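Local coordinates for protein beta-phenylalanine aminotransferase (Variovorax paradoxus, PDB 4AO9) that transfers the amino group of beta-phenylalanine to a keto-acid acceptor, using pyridoxal-5'-phosphate as cofactor, as a class-III aminotransferase, at residues Q370-G375 and N379-Q384; R109-E114 and T327-Y332. One frame throughout, in Å; residues are numbered along the deposited sequence.

Contact 1: Q370-G375 and N379-Q384; sequences QFTGIG and NAHFVQ
Gln370 and His381 form a hydrogen-bonded pair in an antiparallel beta hairpin, made by strands 370-374 and 377-381. His381 N gives a 2.8 Å bond to Gln370 O, and Gln370 N returns one to His381 O at 3.0 Å. Thr372 and Asn379 make the next hydrogen-bonded pair, again with two backbone bonds. Past the end of the second strand, the Gln370 side chain adds a further link. Its NE2 bonds Val383 O at 3.0 Å, with a nearly straight N-H...O angle of 174°. The acceptor lies in the plane of the Gln370 amide, yet the donor stands well above the carbonyl plane of Val383. With CG between the backbone N and the carbonyl carbon (chi1 63°) and the chain extended beyond it, the amide reaches Val383. NE2 also bonds Gly385 O, so one amide group grips two carbonyls of the segment that leaves the hairpin. Replacing Gln370 by an alanine removes this donor, and the carbonyls of Val383 and Gly385 would probably lose their tie to the hairpin.

On the same face, Thr372 OG1 sits at the edge of the His381 ring, in its plane. Thr372 OG1 and His381 NE2 are both hydrogen-bonded to Gly234 O, which ties this face to the loop around Gly234.

The other face carries Phe371 and Ala380, a non-hydrogen-bonded pair with CA atoms 4.5 Å apart. This face is buried under helices: Phe371 touches helices 341-365 and 429-445, and Ala380 touches Leu404 of helix 398-410. The Ala380 methyl makes an off-centre CH-pi contact with the Phe371 ring, its CB lying 3.6 Å from Phe371 CE2.

Contact 2: R109-E114 and T327-Y332; sequences RDAVIE and TMAAGY
Ala111 and Ala329 mark the close point of an antiparallel helix pair, with their CA atoms 5.6 Å apart. The two segments belong to helices 106-117 and 325-337. The axes of segments 109-114 and 327-332 approach to 8.1 Å, and their N-to-C directions differ by 152°. No hydrogen bond joins the two segments. Each keeps its own helical backbone bonds, and the contact between them is van der Waals packing.

Small side chains permit the close approach. The CB atoms of Ala111 and Ala329 both point toward the opposing helix, and each methyl reaches backbone as well as side chain. Ala329 CB lies 3.7 Å from Ala111 O, while Ala111 CB lies 3.8 Å from Ala329 O. The two methyls themselves are 4.3 Å apart, CB of Ala111 to CB of Ala329. Ala111 also touches Ala333, one turn after Ala329 on the partner helix.

Val112 and Ala330 extend the packing on the buried side. Val112 also meets Met326 near the start of helix 325-337, and Ala330 packs on Met293. Helix 106-117 continues to the dimer interface: Val112 and Arg109 touch Met116 of the second subunit, and Ile113 meets Ile113 of that subunit. Within the helix pair, Val112 uses one branch. CG2, anti to the carbonyl carbon, comes within 3.9 Å of Ala330 CB.

How the contacts relate
Contacts 1 and 2 lie on opposite sides of the centre of the chain. Their centres are 35 Å apart, and their nearest atoms are about 20 Å apart. They share no helix or strand. Along the chain they come in series, with helices 106-117 and 325-337 of contact 2 both before the hairpin of contact 1. Contact 2 joins helices from distant parts of the sequence and places the pair at the dimer interface. Contact 1 joins neighbouring strands of a three-strand antiparallel sheet, which strand 420-422 completes. It is a hairpin within one subunit, and no other chain of the assembly touches its two segments. The Asn379 side chain lies about 11 Å from a bound pyridoxal-5'-phosphate.

Contact 1: Q370-G375 and N379-Q384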
ATOM      1  N   GLN A 370      15.509 -23.980 -19.974  1.00 14.48           N
ATOM      2  CA  GLN A 370      16.450 -23.787 -18.885  1.00 13.80           C
ATOM      3  C   GLN A 370      15.745 -23.082 -17.737  1.00 13.32           C
ATOM      4  O   GLN A 370      14.644 -22.559 -17.898  1.00 13.41           O
ATOM      5  CB  GLN A 370      17.646 -22.957 -19.345  1.00 13.92           C
ATOM      6  CG  GLN A 370      17.291 -21.546 -19.778  1.00 14.06           C
ATOM      7  CD  GLN A 370      18.518 -20.776 -20.171  1.00 14.39           C
ATOM      8  OE1 GLN A 370      19.323 -20.393 -19.324  1.00 14.73           O
ATOM      9  NE2 GLN A 370      18.679 -20.558 -21.464  1.00 14.92           N
ATOM     10  N   PHE A 371      16.394 -23.089 -16.582  1.00 12.63           N
ATOM     11  CA  PHE A 371      15.909 -22.369 -15.416  1.00 12.49           C
ATOM     12  C   PHE A 371      16.976 -21.379 -14.990  1.00 12.22           C
ATOM     13  O   PHE A 371      18.122 -21.756 -14.751  1.00 12.83           O
ATOM     14  CB  PHE A 371      15.592 -23.351 -14.288  1.00 12.38           C
ATOM     15  CG  PHE A 371      14.362 -24.180 -14.542  1.00 12.79           C
ATOM     16  CD1 PHE A 371      14.394 -25.252 -15.442  1.00 13.38           C
ATOM     17  CD2 PHE A 371      13.160 -23.883 -13.894  1.00 12.97           C
ATOM     18  CE1 PHE A 371      13.249 -26.011 -15.687  1.00 14.92           C
ATOM     19  CE2 PHE A 371      12.019 -24.651 -14.124  1.00 13.71           C
ATOM     20  CZ  PHE A 371      12.061 -25.714 -15.025  1.00 14.78           C
ATOM     21  N   THR A 372      16.604 -20.104 -14.942  1.00 11.65           N
ATOM     22  CA  THR A 372      17.512 -19.041 -14.510  1.00 11.45           C
ATOM     23  C   THR A 372      17.175 -18.614 -13.086  1.00 11.29           C
ATOM     24  O   THR A 372      16.040 -18.779 -12.644  1.00 11.51           O
ATOM     25  CB  THR A 372      17.456 -17.810 -15.456  1.00 11.87           C
ATOM     26  OG1 THR A 372      16.112 -17.319 -15.561  1.00 12.00           O
ATOM     27  CG2 THR A 372      17.951 -18.183 -16.846  1.00 12.59           C
ATOM     28  N   GLY A 373      18.157 -18.082 -12.371  1.00 11.02           N
ATOM     29  CA  GLY A 373      17.898 -17.506 -11.055  1.00 11.17           C
ATOM     30  C   GLY A 373      19.018 -17.716 -10.065  1.00 11.50           C
ATOM     31  O   GLY A 373      20.160 -18.009 -10.452  1.00 12.24           O
ATOM     32  N   ILE A 374      18.681 -17.542  -8.789  1.00 11.58           N
ATOM     33  CA  ILE A 374      19.627 -17.622  -7.679  1.00 11.78           C
ATOM     34  C   ILE A 374      18.919 -18.264  -6.503  1.00 12.10           C
ATOM     35  O   ILE A 374      17.768 -17.924  -6.199  1.00 11.59           O
ATOM     36  CB  ILE A 374      20.100 -16.210  -7.224  1.00 11.66           C
ATOM     37  CG1 ILE A 374      20.819 -15.468  -8.356  1.00 11.89           C
ATOM     38  CG2 ILE A 374      21.011 -16.317  -5.987  1.00 12.17           C
ATOM     39  CD1 ILE A 374      21.052 -13.979  -8.083  1.00 13.38           C
ATOM     40  N   GLY A 375      19.580 -19.208  -5.845  1.00 12.81           N
ATOM     41  CA  GLY A 375      19.053 -19.746  -4.593  1.00 13.78           C
ATOM     42  C   GLY A 375      17.643 -20.290  -4.713  1.00 13.62           C
ATOM     43  O   GLY A 375      17.361 -21.116  -5.573  1.00 14.29           O
ATOM     44  N   ASN A 379      13.260 -19.486 -12.673  1.00 11.57           N
ATOM     45  CA  ASN A 379      12.224 -19.298 -13.683  1.00 11.47           C
ATOM     46  C   ASN A 379      12.519 -20.143 -14.914  1.00 11.51           C
ATOM     47  O   ASN A 379      13.642 -20.108 -15.430  1.00 11.62           O
ATOM     48  CB  ASN A 379      12.147 -17.809 -14.070  1.00 11.35           C
ATOM     49  CG  ASN A 379      10.747 -17.354 -14.500  1.00 12.38           C
ATOM     50  OD1 ASN A 379      10.172 -16.448 -13.886  1.00 13.50           O
ATOM     51  ND2 ASN A 379      10.204 -17.954 -15.561  1.00 11.58           N
ATOM     52  N   ALA A 380      11.510 -20.886 -15.373  1.00 11.65           N
ATOM     53  CA  ALA A 380      11.597 -21.667 -16.609  1.00 12.72           C
ATOM     54  C   ALA A 380      11.590 -20.725 -17.809  1.00 13.62           C
ATOM     55  O   ALA A 380      10.817 -19.761 -17.845  1.00 14.23           O
ATOM     56  CB  ALA A 380      10.430 -22.635 -16.697  1.00 12.69           C
ATOM     57  N   HIS A 381      12.455 -20.992 -18.786  1.00 13.76           N
ATOM     58  CA  HIS A 381      12.456 -20.252 -20.049  1.00 14.56           C
ATOM     59  C   HIS A 381      12.672 -21.220 -21.195  1.00 15.13           C
ATOM     60  O   HIS A 381      13.540 -22.085 -21.117  1.00 16.29           O
ATOM     61  CB  HIS A 381      13.562 -19.191 -20.088  1.00 14.11           C
ATOM     62  CG  HIS A 381      13.437 -18.141 -19.026  1.00 14.55           C
ATOM     63  ND1 HIS A 381      12.417 -17.215 -19.008  1.00 17.65           N
ATOM     64  CD2 HIS A 381      14.215 -17.869 -17.952  1.00 13.92           C
ATOM     65  CE1 HIS A 381      12.566 -16.424 -17.959  1.00 14.93           C
ATOM     66  NE2 HIS A 381      13.649 -16.796 -17.304  1.00 14.14           N
ATOM     67  N   PHE A 382      11.885 -21.062 -22.253  1.00 15.62           N
ATOM     68  CA  PHE A 382      12.053 -21.875 -23.460  1.00 16.23           C
ATOM     69  C   PHE A 382      12.967 -21.184 -24.466  1.00 16.80           C
ATOM     70  O   PHE A 382      12.542 -20.739 -25.532  1.00 17.21           O
ATOM     71  CB  PHE A 382      10.697 -22.252 -24.048  1.00 16.47           C
ATOM     72  CG  PHE A 382       9.904 -23.148 -23.149  1.00 16.16           C
ATOM     73  CD1 PHE A 382      10.144 -24.522 -23.128  1.00 17.13           C
ATOM     74  CD2 PHE A 382       8.955 -22.614 -22.284  1.00 16.36           C
ATOM     75  CE1 PHE A 382       9.428 -25.355 -22.281  1.00 17.69           C
ATOM     76  CE2 PHE A 382       8.234 -23.433 -21.434  1.00 16.59           C
ATOM     77  CZ  PHE A 382       8.467 -24.804 -21.426  1.00 16.62           C
ATOM     78  N   VAL A 383      14.232 -21.087 -24.079  1.00 17.30           N
ATOM     79  CA  VAL A 383      15.264 -20.460 -24.892  1.00 18.49           C
ATOM     80  C   VAL A 383      16.597 -21.151 -24.590  1.00 19.22           C
ATOM     81  O   VAL A 383      16.808 -21.659 -23.483  1.00 19.02           O
ATOM     82  CB  VAL A 383      15.324 -18.923 -24.632  1.00 18.36           C
ATOM     83  CG1 VAL A 383      16.003 -18.605 -23.297  1.00 18.72           C
ATOM     84  CG2 VAL A 383      16.009 -18.198 -25.778  1.00 19.75           C
ATOM     85  N   GLN A 384      17.475 -21.202 -25.590  1.00 20.61           N
ATOM     86  CA  GLN A 384      18.829 -21.718 -25.404  1.00 21.73           C
ATOM     87  C   GLN A 384      19.807 -20.554 -25.219  1.00 21.21           C
ATOM     88  O   GLN A 384      19.559 -19.438 -25.691  1.00 21.59           O
ATOM     89  CB  GLN A 384      19.235 -22.620 -26.588  1.00 22.64           C
ATOM     90  CG  GLN A 384      20.636 -23.274 -26.511  1.00 26.35           C
ATOM     91  CD  GLN A 384      20.901 -24.038 -25.212  1.00 30.62           C
ATOM     92  OE1 GLN A 384      21.927 -23.827 -24.558  1.00 33.33           O
ATOM     93  NE2 GLN A 384      19.977 -24.925 -24.833  1.00 31.32           N
TER

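Contact 2: R109-E114 and T327-Y332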
ATOM      1  N   ARG A 109       0.458 -16.997  12.816  1.00 11.35           N
ATOM      2  CA  ARG A 109      -0.916 -16.895  13.270  1.00 12.07           C
ATOM      3  C   ARG A 109      -0.994 -16.481  14.739  1.00 11.89           C
ATOM      4  O   ARG A 109      -1.768 -15.596  15.086  1.00 11.42           O
ATOM      5  CB  ARG A 109      -1.666 -18.193  13.006  1.00 12.63           C
ATOM      6  CG  ARG A 109      -3.126 -18.152  13.440  1.00 15.04           C
ATOM      7  CD  ARG A 109      -3.858 -19.413  13.020  1.00 17.55           C
ATOM      8  NE  ARG A 109      -3.263 -20.596  13.635  1.00 20.02           N
ATOM      9  CZ  ARG A 109      -2.474 -21.467  13.008  1.00 21.51           C
ATOM     10  NH1 ARG A 109      -2.175 -21.314  11.716  1.00 22.54           N
ATOM     11  NH2 ARG A 109      -1.985 -22.503  13.676  1.00 23.05           N
ATOM     12  N   ASP A 110      -0.179 -17.105  15.590  1.00 11.97           N
ATOM     13  CA  ASP A 110      -0.190 -16.774  17.021  1.00 12.44           C
ATOM     14  C   ASP A 110       0.285 -15.341  17.300  1.00 12.08           C
ATOM     15  O   ASP A 110      -0.256 -14.676  18.185  1.00 12.70           O
ATOM     16  CB  ASP A 110       0.623 -17.789  17.834  1.00 13.04           C
ATOM     17  CG  ASP A 110      -0.018 -19.173  17.862  1.00 15.24           C
ATOM     18  OD1 ASP A 110      -1.208 -19.309  17.513  1.00 17.34           O
ATOM     19  OD2 ASP A 110       0.689 -20.128  18.233  1.00 19.25           O
ATOM     20  N   ALA A 111       1.269 -14.866  16.536  1.00 11.74           N
ATOM     21  CA  ALA A 111       1.728 -13.488  16.686  1.00 11.83           C
ATOM     22  C   ALA A 111       0.624 -12.501  16.324  1.00 12.06           C
ATOM     23  O   ALA A 111       0.426 -11.507  17.012  1.00 12.51           O
ATOM     24  CB  ALA A 111       2.963 -13.245  15.844  1.00 12.17           C
ATOM     25  N   VAL A 112      -0.090 -12.780  15.242  1.00 11.24           N
ATOM     26  CA  VAL A 112      -1.182 -11.918  14.803  1.00 11.77           C
ATOM     27  C   VAL A 112      -2.316 -11.933  15.830  1.00 11.96           C
ATOM     28  O   VAL A 112      -2.856 -10.875  16.178  1.00 12.08           O
ATOM     29  CB  VAL A 112      -1.693 -12.331  13.393  1.00 11.58           C
ATOM     30  CG1 VAL A 112      -2.981 -11.586  13.022  1.00 12.74           C
ATOM     31  CG2 VAL A 112      -0.620 -12.070  12.345  1.00 12.23           C
ATOM     32  N   ILE A 113      -2.681 -13.120  16.311  1.00 12.30           N
ATOM     33  CA  ILE A 113      -3.735 -13.234  17.326  1.00 13.49           C
ATOM     34  C   ILE A 113      -3.372 -12.451  18.595  1.00 13.62           C
ATOM     35  O   ILE A 113      -4.196 -11.699  19.124  1.00 13.27           O
ATOM     36  CB  ILE A 113      -4.044 -14.715  17.652  1.00 13.92           C
ATOM     37  CG1 ILE A 113      -4.741 -15.370  16.458  1.00 15.96           C
ATOM     38  CG2 ILE A 113      -4.882 -14.849  18.943  1.00 15.49           C
ATOM     39  CD1 ILE A 113      -4.952 -16.871  16.587  1.00 18.10           C
ATOM     40  N   GLU A 114      -2.145 -12.624  19.076  1.00 14.02           N
ATOM     41  CA  GLU A 114      -1.698 -11.891  20.259  1.00 14.46           C
ATOM     42  C   GLU A 114      -1.746 -10.373  20.034  1.00 13.88           C
ATOM     43  O   GLU A 114      -2.180  -9.632  20.916  1.00 14.26           O
ATOM     44  CB  GLU A 114      -0.300 -12.332  20.708  1.00 15.72           C
ATOM     45  CG  GLU A 114       0.174 -11.618  21.973  1.00 19.96           C
ATOM     46  CD  GLU A 114       1.499 -12.130  22.528  1.00 25.77           C
ATOM     47  OE1 GLU A 114       2.074 -13.103  21.980  1.00 28.74           O
ATOM     48  OE2 GLU A 114       1.961 -11.547  23.537  1.00 28.53           O
ATOM     49  N   THR A 327       1.028  -6.433  11.234  1.00 10.00           N
ATOM     50  CA  THR A 327       2.227  -6.542  10.396  1.00  9.83           C
ATOM     51  C   THR A 327       3.506  -6.531  11.231  1.00  9.37           C
ATOM     52  O   THR A 327       4.398  -7.348  11.008  1.00  9.23           O
ATOM     53  CB  THR A 327       2.286  -5.415   9.339  1.00 10.06           C
ATOM     54  OG1 THR A 327       1.146  -5.537   8.466  1.00 12.19           O
ATOM     55  CG2 THR A 327       3.586  -5.475   8.513  1.00 11.11           C
ATOM     56  N   MET A 328       3.597  -5.619  12.190  1.00  9.10           N
ATOM     57  CA  MET A 328       4.807  -5.514  13.014  1.00  9.47           C
ATOM     58  C   MET A 328       5.039  -6.811  13.793  1.00  9.10           C
ATOM     59  O   MET A 328       6.171  -7.290  13.884  1.00 10.11           O
ATOM     60  CB  MET A 328       4.732  -4.325  13.978  1.00  9.54           C
ATOM     61  CG  MET A 328       4.544  -2.947  13.317  1.00 10.42           C
ATOM     62  SD  MET A 328       5.861  -2.354  12.234  1.00 11.04           S
ATOM     63  CE  MET A 328       5.258  -2.818  10.609  1.00 10.43           C
ATOM     64  N   ALA A 329       3.967  -7.378  14.342  1.00  9.43           N
ATOM     65  CA  ALA A 329       4.063  -8.632  15.090  1.00  9.79           C
ATOM     66  C   ALA A 329       4.417  -9.802  14.171  1.00  9.74           C
ATOM     67  O   ALA A 329       5.306 -10.604  14.486  1.00 10.28           O
ATOM     68  CB  ALA A 329       2.756  -8.901  15.828  1.00 10.09           C
ATOM     69  N   ALA A 330       3.736  -9.901  13.032  1.00  9.56           N
ATOM     70  CA  ALA A 330       3.945 -11.036  12.131  1.00  9.85           C
ATOM     71  C   ALA A 330       5.346 -11.013  11.543  1.00  9.93           C
ATOM     72  O   ALA A 330       6.015 -12.050  11.456  1.00 10.03           O
ATOM     73  CB  ALA A 330       2.911 -11.035  11.011  1.00  9.68           C
ATOM     74  N   GLY A 331       5.799  -9.830  11.142  1.00  9.09           N
ATOM     75  CA  GLY A 331       7.132  -9.694  10.573  1.00  9.62           C
ATOM     76  C   GLY A 331       8.207 -10.127  11.552  1.00  9.94           C
ATOM     77  O   GLY A 331       9.110 -10.890  11.198  1.00 10.13           O
ATOM     78  N   TYR A 332       8.114  -9.639  12.788  1.00 10.00           N
ATOM     79  CA  TYR A 332       9.118  -9.971  13.786  1.00 10.42           C
ATOM     80  C   TYR A 332       9.116 -11.466  14.111  1.00 10.67           C
ATOM     81  O   TYR A 332      10.186 -12.082  14.188  1.00 11.07           O
ATOM     82  CB  TYR A 332       8.910  -9.132  15.048  1.00 10.49           C
ATOM     83  CG  TYR A 332       9.991  -9.318  16.078  1.00 11.89           C
ATOM     84  CD1 TYR A 332      11.142  -8.539  16.044  1.00 14.23           C
ATOM     85  CD2 TYR A 332       9.856 -10.271  17.088  1.00 14.39           C
ATOM     86  CE1 TYR A 332      12.144  -8.702  16.981  1.00 16.31           C
ATOM     87  CE2 TYR A 332      10.860 -10.450  18.031  1.00 15.62           C
ATOM     88  CZ  TYR A 332      11.995  -9.658  17.969  1.00 17.20           C
ATOM     89  OH  TYR A 332      12.989  -9.826  18.909  1.00 19.16           O
TER